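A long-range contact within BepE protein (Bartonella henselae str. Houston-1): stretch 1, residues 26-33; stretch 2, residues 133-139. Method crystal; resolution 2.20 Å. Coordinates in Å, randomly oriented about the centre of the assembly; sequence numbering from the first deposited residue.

Stretch 1 (26-33) DRMQHNPL
Stretch 2, residues 133-139: AEARRYG

Two segments of one chain, at least 105 residues apart where they touch, bury a modest 252 Å² between them. Stretch 1 brings the end of a helix, with Asn31 (phi/psi -54/128) at the N-cap position before a second helix begins at Pro32. Stretch 2 starts in a helix and goes on as loop or turn. The register runs from Arg27 opposite Glu134, with CA atoms 8.0 Å apart, to His30 opposite Gly139, at 6.1 Å.

Ala133 makes no contact, but its O accepts a 3.2 Å hydrogen bond from Arg136 N. The CA-to-CB bond of Glu134 (-69/-34; chi1 t, chi2 p, chi3 20°) points toward stretch 1, and OE2 lies 3.6 Å from Arg27 CB; the Arg27 side chain is not modelled beyond that atom. Water 1 links the stretches, its oxygen donating to Arg27 O (2.9 Å) and to Glu134 OE2 (a short 2.5 Å). Ala135 and Arg136 stay out of reach.

Arg137 (-70/-47) donates from N to Glu134 O at 3.1 Å, and its CA-to-CB bond points toward stretch 1. Its side chain, t, t, m with chi4 at -93°, is anchored by a salt bridge in which Arg137 NE donates to Glu134 OE1 at 3.1 Å and 164°. The Arg137 guanidinium, thus held, has Asn31 ND2 over one face, 3.6 Å from Arg137 NH2, while Pro32 CD approaches Arg137 NH1 obliquely at 3.5 Å. Asn31 (chi1 t, chi2 -75°) starts sideways, but its end comes nearer to stretch 2.

Tyr138, modelled only to CB, is the first residue after the helix to leave helical phi/psi, with positive phi (60/21). Gly139 (phi -173°) follows and lies beside His30. There Gly139 O lies 3.5 Å from His30 CB, whose side chain has chi1 m and chi2 -62°. Gly139 O is also 3.5 Å from His30 O, two acceptors that cannot bond. No direct hydrogen bond joins the modelled atoms of the stretches.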

# COMPACT_ATOMS: atom_id res chain seq x y z
N ASP A 26 -7.60 9.29 -11.38
CA ASP A 26 -8.87 9.72 -10.81
C ASP A 26 -9.85 8.55 -10.73
O ASP A 26 -10.49 8.34 -9.70
CB ASP A 26 -9.46 10.87 -11.62
CG ASP A 26 -10.29 11.80 -10.79
OD1 ASP A 26 -11.40 11.40 -10.38
OD2 ASP A 26 -9.83 12.93 -10.51
N ARG A 27 -9.97 7.78 -11.82
CA ARG A 27 -10.81 6.57 -11.82
C ARG A 27 -10.33 5.56 -10.78
O ARG A 27 -11.11 5.02 -10.01
CB ARG A 27 -10.83 5.91 -13.20
N MET A 28 -9.02 5.32 -10.75
CA MET A 28 -8.47 4.30 -9.86
C MET A 28 -8.66 4.64 -8.39
O MET A 28 -8.58 3.75 -7.54
CB MET A 28 -7.00 4.08 -10.17
CG MET A 28 -6.76 3.57 -11.58
SD MET A 28 -5.14 2.79 -11.73
CE MET A 28 -4.07 4.20 -11.40
N GLN A 29 -8.92 5.90 -8.08
CA GLN A 29 -9.17 6.31 -6.70
C GLN A 29 -10.40 5.61 -6.13
O GLN A 29 -10.43 5.25 -4.96
CB GLN A 29 -9.35 7.83 -6.61
N HIS A 30 -11.41 5.39 -6.97
CA HIS A 30 -12.66 4.78 -6.54
C HIS A 30 -12.71 3.27 -6.75
O HIS A 30 -13.65 2.62 -6.31
CB HIS A 30 -13.83 5.44 -7.27
CG HIS A 30 -13.75 6.93 -7.30
ND1 HIS A 30 -13.77 7.69 -6.15
CD2 HIS A 30 -13.63 7.79 -8.33
CE1 HIS A 30 -13.68 8.97 -6.48
NE2 HIS A 30 -13.59 9.06 -7.79
N ASN A 31 -11.72 2.73 -7.44
CA ASN A 31 -11.68 1.29 -7.68
C ASN A 31 -11.78 0.56 -6.35
O ASN A 31 -11.03 0.85 -5.42
CB ASN A 31 -10.39 0.90 -8.42
CG ASN A 31 -10.33 -0.58 -8.74
OD1 ASN A 31 -10.08 -1.41 -7.86
ND2 ASN A 31 -10.54 -0.92 -10.02
N PRO A 32 -12.73 -0.39 -6.26
CA PRO A 32 -12.97 -1.09 -4.99
C PRO A 32 -11.74 -1.81 -4.45
O PRO A 32 -11.45 -1.69 -3.26
CB PRO A 32 -14.09 -2.08 -5.33
CG PRO A 32 -14.19 -2.09 -6.83
CD PRO A 32 -13.72 -0.76 -7.28
N LEU A 33 -11.02 -2.54 -5.29
CA LEU A 33 -9.83 -3.24 -4.82
C LEU A 33 -8.74 -2.26 -4.38
O LEU A 33 -8.04 -2.49 -3.40
CB LEU A 33 -9.28 -4.16 -5.90
CG LEU A 33 -10.22 -5.22 -6.44
CD1 LEU A 33 -9.52 -5.94 -7.57
CD2 LEU A 33 -10.61 -6.19 -5.33
N ALA A 133 -15.93 -0.15 -20.29
CA ALA A 133 -16.30 -0.92 -19.10
C ALA A 133 -16.09 -0.13 -17.80
O ALA A 133 -16.89 -0.23 -16.88
CB ALA A 133 -15.51 -2.21 -19.04
N GLU A 134 -15.02 0.65 -17.72
CA GLU A 134 -14.79 1.47 -16.53
C GLU A 134 -15.83 2.59 -16.45
O GLU A 134 -16.26 2.98 -15.36
CB GLU A 134 -13.37 2.04 -16.53
CG GLU A 134 -13.09 3.09 -15.45
CD GLU A 134 -13.15 2.53 -14.03
OE1 GLU A 134 -13.03 1.30 -13.85
OE2 GLU A 134 -13.33 3.35 -13.10
N ALA A 135 -16.25 3.09 -17.60
CA ALA A 135 -17.27 4.13 -17.67
C ALA A 135 -18.60 3.62 -17.11
O ALA A 135 -19.46 4.41 -16.70
CB ALA A 135 -17.45 4.61 -19.11
N ARG A 136 -18.77 2.31 -17.08
CA ARG A 136 -20.04 1.72 -16.69
C ARG A 136 -20.04 1.31 -15.22
O ARG A 136 -21.05 0.83 -14.70
CB ARG A 136 -20.37 0.51 -17.57
CG ARG A 136 -20.59 0.85 -19.05
CD ARG A 136 -20.61 -0.41 -19.93
NE ARG A 136 -21.74 -1.29 -19.65
CZ ARG A 136 -21.89 -2.53 -20.14
NH1 ARG A 136 -20.97 -3.07 -20.95
NH2 ARG A 136 -22.96 -3.24 -19.81
N ARG A 137 -18.90 1.48 -14.56
CA ARG A 137 -18.76 1.03 -13.17
C ARG A 137 -19.60 1.89 -12.22
O ARG A 137 -20.32 1.36 -11.37
CB ARG A 137 -17.29 1.06 -12.74
CG ARG A 137 -16.99 0.18 -11.54
CD ARG A 137 -15.58 0.39 -11.00
NE ARG A 137 -14.55 -0.35 -11.74
CZ ARG A 137 -14.11 -1.56 -11.41
NH1 ARG A 137 -14.63 -2.19 -10.36
NH2 ARG A 137 -13.16 -2.15 -12.12
N TYR A 138 -19.50 3.20 -12.39
CA TYR A 138 -20.22 4.16 -11.55
C TYR A 138 -19.83 4.00 -10.08
O TYR A 138 -20.56 4.44 -9.19
CB TYR A 138 -21.73 4.01 -11.73
N GLY A 139 -18.67 3.39 -9.83
CA GLY A 139 -18.19 3.16 -8.48
C GLY A 139 -16.78 2.59 -8.40
O GLY A 139 -15.83 3.16 -8.95
O HOH W 1 -12.25 2.58 -11.03